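Local coordinates for TetR-family transcriptional regulator (Pectobacterium atrosepticum, PDB 2HYT), which probably acts as a transcription regulator of the TetR family, binding DNA through an N-terminal helix-turn-helix domain, at residues 105-108 against 109-113; 97-100 against 101-104. All blocks are in the same frame, centred on the assembly; numbering follows the deposited sequence.

Contact 1 of 2, residues 105-108 against 109-113; sequences IQRI and VLRDA
Q106 and R111, five residues apart on helix 103-117, lie side by side and point the same way. The Q106 amide plane is turned only 15° from the R111 guanidinium, so the two flat groups stack, with Q106 CD 3.7 Å from R111 NH2. Q106 CG covers one face of the guanidinium, offset toward its rim. Q106 places its CG anti to the backbone N (chi1 180°) and runs on extended, while R111 is stretched from CG to NE, which brings two long polar chains level. R111 NH2 donates to the carbonyl of A169 in helix 150-170; R107 likewise leaves the helix for the carbonyl of S26.

The backbone beneath is wound wider than an ordinary alpha-helix. L110 N binds I105 O at 3.0 Å, D112 N binds R107 O at 2.8 Å and A113 N binds I108 O at 2.8 Å, all i to i+5 bonds of the pi-helical kind. R107 O also takes R111 N, at 3.2 Å and from above the carbonyl plane, so this one oxygen is gripped twice.

I108 and V109 supply branched apolar surface toward helix 56-81. V109 CB sits 3.4 Å from I105 O, and both residues pack on I67 of that helix; I108 also reaches L60. I108 CD1 lies 3.6 Å from D112 OD2, where the methyl flanks the carboxylate. L110 runs alongside I105, with its CD1 4.1 Å from I105 CG2, and meets helix 150-170.

The chemistry is thus divided around the helix: aliphatic side chains pack against helices 56-81 and 150-170, whereas the guanidinium of R111 is stacked on the Q106 amide and bonded through NH2 to A169 O, which probably fixes its rotation.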
ATOM      1  N   ILE A 105      -8.432 -12.886  -7.886  1.00 20.63           N
ATOM      2  CA  ILE A 105      -7.514 -11.877  -7.380  1.00 18.50           C
ATOM      3  C   ILE A 105      -8.202 -10.534  -7.345  1.00 19.09           C
ATOM      4  O   ILE A 105      -8.131  -9.806  -6.353  1.00 19.85           O
ATOM      5  CB  ILE A 105      -6.210 -11.896  -8.236  1.00 20.78           C
ATOM      6  CG1 ILE A 105      -5.506 -13.245  -8.004  1.00 22.79           C
ATOM      7  CG2 ILE A 105      -5.288 -10.713  -7.888  1.00 17.68           C
ATOM      8  CD1 ILE A 105      -4.288 -13.480  -8.907  1.00 24.68           C
ATOM      9  N   GLN A 106      -8.865 -10.180  -8.436  1.00 18.05           N
ATOM     10  CA  GLN A 106      -9.553  -8.929  -8.513  1.00 18.52           C
ATOM     11  C   GLN A 106     -10.494  -8.741  -7.350  1.00 20.10           C
ATOM     12  O   GLN A 106     -10.583  -7.669  -6.759  1.00 21.90           O
ATOM     13  CB  GLN A 106     -10.318  -8.860  -9.841  1.00 20.68           C
ATOM     14  CG  GLN A 106     -11.079  -7.612 -10.040  1.00 21.37           C
ATOM     15  CD  GLN A 106     -11.882  -7.673 -11.333  1.00 28.44           C
ATOM     16  OE1 GLN A 106     -12.749  -8.546 -11.490  1.00 37.80           O
ATOM     17  NE2 GLN A 106     -11.548  -6.815 -12.276  1.00 35.52           N
ATOM     18  N   ARG A 107     -11.291  -9.773  -7.080  1.00 18.53           N
ATOM     19  CA  ARG A 107     -12.363  -9.655  -6.113  1.00 19.80           C
ATOM     20  C   ARG A 107     -11.868  -9.912  -4.709  1.00 18.56           C
ATOM     21  O   ARG A 107     -11.910  -9.013  -3.864  1.00 21.51           O
ATOM     22  CB  ARG A 107     -13.467 -10.608  -6.495  1.00 19.63           C
ATOM     23  CG  ARG A 107     -14.258 -10.074  -7.705  1.00 24.06           C
ATOM     24  CD  ARG A 107     -15.535 -10.880  -7.908  1.00 32.10           C
ATOM     25  NE  ARG A 107     -15.243 -12.200  -8.433  1.00 33.68           N
ATOM     26  CZ  ARG A 107     -16.097 -13.227  -8.473  1.00 46.27           C
ATOM     27  NH1 ARG A 107     -17.326 -13.124  -7.976  1.00 42.55           N
ATOM     28  NH2 ARG A 107     -15.702 -14.378  -9.019  1.00 44.96           N
ATOM     29  N   ILE A 108     -11.338 -11.118  -4.479  1.00 19.26           N
ATOM     30  CA  ILE A 108     -10.965 -11.531  -3.115  1.00 19.46           C
ATOM     31  C   ILE A 108      -9.814 -10.693  -2.524  1.00 18.05           C
ATOM     32  O   ILE A 108      -9.883 -10.244  -1.383  1.00 20.93           O
ATOM     33  CB  ILE A 108     -10.588 -13.013  -3.064  1.00 19.50           C
ATOM     34  CG1 ILE A 108     -11.798 -13.874  -3.464  1.00 21.22           C
ATOM     35  CG2 ILE A 108     -10.056 -13.380  -1.652  1.00 21.22           C
ATOM     36  CD1 ILE A 108     -12.977 -13.723  -2.513  1.00 26.89           C
ATOM     37  N   VAL A 109      -8.757 -10.476  -3.312  1.00 19.65           N
ATOM     38  CA  VAL A 109      -7.563  -9.783  -2.832  1.00 19.11           C
ATOM     39  C   VAL A 109      -7.729  -8.270  -2.987  1.00 19.88           C
ATOM     40  O   VAL A 109      -7.553  -7.531  -2.051  1.00 20.49           O
ATOM     41  CB  VAL A 109      -6.295 -10.271  -3.558  1.00 19.40           C
ATOM     42  CG1 VAL A 109      -5.038  -9.438  -3.181  1.00 21.35           C
ATOM     43  CG2 VAL A 109      -6.065 -11.759  -3.339  1.00 20.14           C
ATOM     44  N   LEU A 110      -8.065  -7.796  -4.189  1.00 18.19           N
ATOM     45  CA  LEU A 110      -7.967  -6.358  -4.465  1.00 20.08           C
ATOM     46  C   LEU A 110      -9.183  -5.546  -4.114  1.00 20.69           C
ATOM     47  O   LEU A 110      -9.123  -4.298  -4.112  1.00 20.79           O
ATOM     48  CB  LEU A 110      -7.546  -6.157  -5.935  1.00 18.47           C
ATOM     49  CG  LEU A 110      -6.201  -6.752  -6.353  1.00 19.25           C
ATOM     50  CD1 LEU A 110      -6.069  -6.653  -7.867  1.00 19.27           C
ATOM     51  CD2 LEU A 110      -5.018  -6.049  -5.674  1.00 19.17           C
ATOM     52  N   ARG A 111     -10.293  -6.223  -3.803  1.00 18.50           N
ATOM     53  CA  ARG A 111     -11.531  -5.568  -3.376  1.00 19.93           C
ATOM     54  C   ARG A 111     -11.856  -5.987  -1.916  1.00 19.02           C
ATOM     55  O   ARG A 111     -11.888  -5.170  -0.985  1.00 21.02           O
ATOM     56  CB  ARG A 111     -12.651  -5.881  -4.360  1.00 20.69           C
ATOM     57  CG  ARG A 111     -12.423  -5.175  -5.705  1.00 23.13           C
ATOM     58  CD  ARG A 111     -13.555  -5.459  -6.631  1.00 26.58           C
ATOM     59  NE  ARG A 111     -13.303  -4.916  -7.959  1.00 27.56           N
ATOM     60  CZ  ARG A 111     -14.022  -5.209  -9.039  1.00 36.88           C
ATOM     61  NH1 ARG A 111     -15.081  -6.012  -8.956  1.00 40.14           N
ATOM     62  NH2 ARG A 111     -13.680  -4.690 -10.210  1.00 37.04           N
ATOM     63  N   ASP A 112     -12.068  -7.282  -1.706  1.00 18.07           N
ATOM     64  CA  ASP A 112     -12.557  -7.755  -0.410  1.00 19.31           C
ATOM     65  C   ASP A 112     -11.498  -7.614   0.676  1.00 19.83           C
ATOM     66  O   ASP A 112     -11.762  -7.010   1.713  1.00 19.66           O
ATOM     67  CB  ASP A 112     -13.017  -9.213  -0.513  1.00 19.36           C
ATOM     68  CG  ASP A 112     -14.178  -9.390  -1.453  1.00 25.99           C
ATOM     69  OD1 ASP A 112     -15.104  -8.561  -1.461  1.00 23.79           O
ATOM     70  OD2 ASP A 112     -14.189 -10.396  -2.163  1.00 23.89           O
ATOM     71  N   ALA A 113     -10.326  -8.216   0.491  1.00 18.89           N
ATOM     72  CA  ALA A 113      -9.264  -8.104   1.500  1.00 18.10           C
ATOM     73  C   ALA A 113      -8.857  -6.649   1.699  1.00 19.96           C
ATOM     74  O   ALA A 113      -8.504  -6.246   2.811  1.00 21.11           O
ATOM     75  CB  ALA A 113      -8.021  -8.936   1.138  1.00 17.30           C
TER

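Contact 2 of 2, residues 97-100 against 101-104; sequences LEMA and LEPE. With EDO (1,2-ethanediol), chain E; EDO (1,2-ethanediol), chain D.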
ATOM      1  N   LEU A  97       0.313  -6.914 -12.636  1.00 17.71           N
ATOM      2  CA  LEU A  97      -0.806  -6.072 -13.029  1.00 18.79           C
ATOM      3  C   LEU A  97      -1.893  -6.860 -13.761  1.00 18.55           C
ATOM      4  O   LEU A  97      -3.090  -6.633 -13.528  1.00 17.67           O
ATOM      5  CB  LEU A  97      -0.336  -4.928 -13.914  1.00 19.87           C
ATOM      6  CG  LEU A  97       0.676  -3.962 -13.297  1.00 21.74           C
ATOM      7  CD1 LEU A  97       0.856  -2.739 -14.210  1.00 20.17           C
ATOM      8  CD2 LEU A  97       0.255  -3.517 -11.885  1.00 20.48           C
ATOM      9  N   GLU A  98      -1.479  -7.749 -14.658  1.00 17.75           N
ATOM     10  CA  GLU A  98      -2.417  -8.612 -15.417  1.00 18.69           C
ATOM     11  C   GLU A  98      -3.265  -9.467 -14.466  1.00 20.21           C
ATOM     12  O   GLU A  98      -4.455  -9.704 -14.734  1.00 18.95           O
ATOM     13  CB  GLU A  98      -1.656  -9.502 -16.392  1.00 21.07           C
ATOM     14  CG  GLU A  98      -1.083  -8.724 -17.533  1.00 20.19           C
ATOM     15  CD  GLU A  98      -0.055  -9.473 -18.368  1.00 30.08           C
ATOM     16  OE1 GLU A  98       0.426 -10.561 -17.967  1.00 32.27           O
ATOM     17  OE2 GLU A  98       0.275  -8.927 -19.446  1.00 36.87           O
HETATM   18  N   MSE A  99      -2.691  -9.881 -13.336  1.00 19.51           N
HETATM   19  CA  MSE A  99      -3.435 -10.622 -12.323  1.00 18.71           C
HETATM   20  C   MSE A  99      -4.597  -9.851 -11.731  1.00 17.38           C
HETATM   21  O   MSE A  99      -5.560 -10.461 -11.243  1.00 19.65           O
HETATM   22  CB  MSE A  99      -2.497 -11.033 -11.224  1.00 20.63           C
HETATM   23  CG  MSE A  99      -1.738 -12.180 -11.563  1.00 18.58           C
HETATM   24 SE   MSE A  99      -0.320 -12.508 -10.188  0.75 25.33          SE
HETATM   25  CE  MSE A  99       0.316 -14.057 -11.030  1.00 29.78           C
ATOM     26  N   ALA A 100      -4.564  -8.514 -11.795  1.00 18.01           N
ATOM     27  CA  ALA A 100      -5.642  -7.687 -11.247  1.00 19.27           C
ATOM     28  C   ALA A 100      -6.960  -7.849 -12.009  1.00 19.34           C
ATOM     29  O   ALA A 100      -7.992  -7.368 -11.547  1.00 22.88           O
ATOM     30  CB  ALA A 100      -5.252  -6.225 -11.235  1.00 20.67           C
ATOM     31  N   LEU A 101      -6.915  -8.465 -13.182  1.00 19.43           N
ATOM     32  CA  LEU A 101      -8.148  -8.734 -13.947  1.00 21.27           C
ATOM     33  C   LEU A 101      -8.617 -10.174 -13.807  1.00 21.47           C
ATOM     34  O   LEU A 101      -9.675 -10.534 -14.344  1.00 22.04           O
ATOM     35  CB  LEU A 101      -7.958  -8.395 -15.411  1.00 22.71           C
ATOM     36  CG  LEU A 101      -7.636  -6.917 -15.727  1.00 23.51           C
ATOM     37  CD1 LEU A 101      -7.612  -6.684 -17.263  1.00 25.01           C
ATOM     38  CD2 LEU A 101      -8.604  -5.959 -15.027  1.00 26.86           C
ATOM     39  N   GLU A 102      -7.865 -11.026 -13.119  1.00 19.01           N
ATOM     40  CA  GLU A 102      -8.331 -12.388 -12.891  1.00 19.21           C
ATOM     41  C   GLU A 102      -9.406 -12.343 -11.820  1.00 18.48           C
ATOM     42  O   GLU A 102      -9.224 -11.735 -10.769  1.00 20.39           O
ATOM     43  CB  GLU A 102      -7.157 -13.294 -12.456  1.00 20.86           C
ATOM     44  CG  GLU A 102      -6.072 -13.368 -13.516  1.00 22.92           C
ATOM     45  CD  GLU A 102      -4.937 -14.295 -13.161  1.00 24.16           C
ATOM     46  OE1 GLU A 102      -5.010 -14.967 -12.088  1.00 25.89           O
ATOM     47  OE2 GLU A 102      -3.968 -14.376 -13.969  1.00 29.16           O
ATOM     48  N   PRO A 103     -10.564 -12.961 -12.073  1.00 20.19           N
ATOM     49  CA  PRO A 103     -11.665 -12.750 -11.110  1.00 19.50           C
ATOM     50  C   PRO A 103     -11.368 -13.009  -9.633  1.00 18.80           C
ATOM     51  O   PRO A 103     -11.815 -12.229  -8.779  1.00 19.77           O
ATOM     52  CB  PRO A 103     -12.780 -13.676 -11.649  1.00 23.77           C
ATOM     53  CG  PRO A 103     -12.497 -13.788 -13.049  1.00 26.50           C
ATOM     54  CD  PRO A 103     -11.001 -13.730 -13.242  1.00 23.15           C
ATOM     55  N   GLU A 104     -10.636 -14.072  -9.281  1.00 19.51           N
ATOM     56  CA  GLU A 104     -10.397 -14.306  -7.880  1.00 18.86           C
ATOM     57  C   GLU A 104      -9.521 -13.238  -7.219  1.00 18.81           C
ATOM     58  O   GLU A 104      -9.795 -12.789  -6.117  1.00 21.45           O
ATOM     59  CB  GLU A 104      -9.746 -15.679  -7.647  1.00 20.42           C
ATOM     60  CG  GLU A 104      -9.595 -15.953  -6.181  1.00 20.34           C
ATOM     61  CD  GLU A 104      -9.259 -17.388  -5.901  1.00 27.86           C
ATOM     62  OE1 GLU A 104      -8.327 -17.879  -6.559  1.00 27.05           O
ATOM     63  OE2 GLU A 104      -9.895 -17.978  -4.996  1.00 27.20           O
TER
HETATM   64  C1  EDO E 200      -0.284 -14.066 -15.024  1.00 51.81           C
HETATM   65  O1  EDO E 200       0.899 -14.812 -15.352  1.00 43.96           O
HETATM   66  C2  EDO E 200      -0.385 -12.737 -15.736  1.00 41.24           C
HETATM   67  O2  EDO E 200      -1.106 -12.908 -16.965  1.00 52.17           O
HETATM   68  C1  EDO D 199      -3.885 -17.470  -7.572  1.00 36.26           C
HETATM   69  O1  EDO D 199      -2.998 -17.767  -8.660  1.00 41.82           O
HETATM   70  C2  EDO D 199      -5.279 -17.907  -8.027  1.00 45.93           C
HETATM   71  O2  EDO D 199      -6.208 -16.833  -7.962  1.00 37.02           O
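M99, a selenomethionine, and E102 run side by side in the same direction across the turn between helices 85-98 and 103-117. E102 OE2 lies 3.9 Å from M99 CG, an aliphatic carbon passing alongside a carboxylate. Each side chain starts with CG anti to its own carbonyl carbon (chi1 -80° for M99, -61° for E102) and then extends, which keeps the two chains abreast. The flexible, unbranched M99 suits a buried place and packs against M71 and L75 of helix 56-81. E102 ends in charge, and its OE2 makes a salt bridge with R74 of that same helix, which would help to compensate the negative charge.

Two backbone bonds shape the turn. L101 N donates to E98 O at 3.2 Å and E102 N to M99 O at 3.0 Å, both of them i to i+3 bonds; both donors stand well above the carbonyl planes.

L101 folds back over the preceding peptide, its CD2 3.8 Å from A100 O, and its branched end packs on L178 and I168. The small A100 fits where I168 and L110 close in. E98 is an exposed residue, and its OE1 accepts a hydrogen bond of 3.0 Å from O2 of a 1,2-ethanediol (chain E), probably from the crystallisation liquor. O2 of a second diol (chain D) gives E104 OE1 a 2.7 Å bond, and that OE1 also meets R22 in a salt bridge.

E102 occupies the N-cap position and P103 the first turn, where a proline loses nothing by lacking an N-H. The whole is a short turn joining two consecutive helices of the all-helical C-terminal domain of TetR-family regulators, distinct from the DNA-binding motif.

How the contacts relate
Contact 2 comes first along the chain and runs straight into contact 1: residues 97-104 carry the end of helix 85-98 through the turn into helix 103-117, whose following turns are residues 105-113. Their centres are 9 Å apart, and both lie in the C-terminal domain of this TetR-family protein. They also touch directly. Q106 CB comes to 3.2 Å from A100 O, and L110 CD1 packs 3.5 Å from A100 CB, so the N-terminal half of helix 103-117 packs back on the turn that precedes it. Helices 56-81 and 150-170 flank both contacts, while R107 and E104 reach helix 7-28, joining this corner to the N-terminal part of the chain.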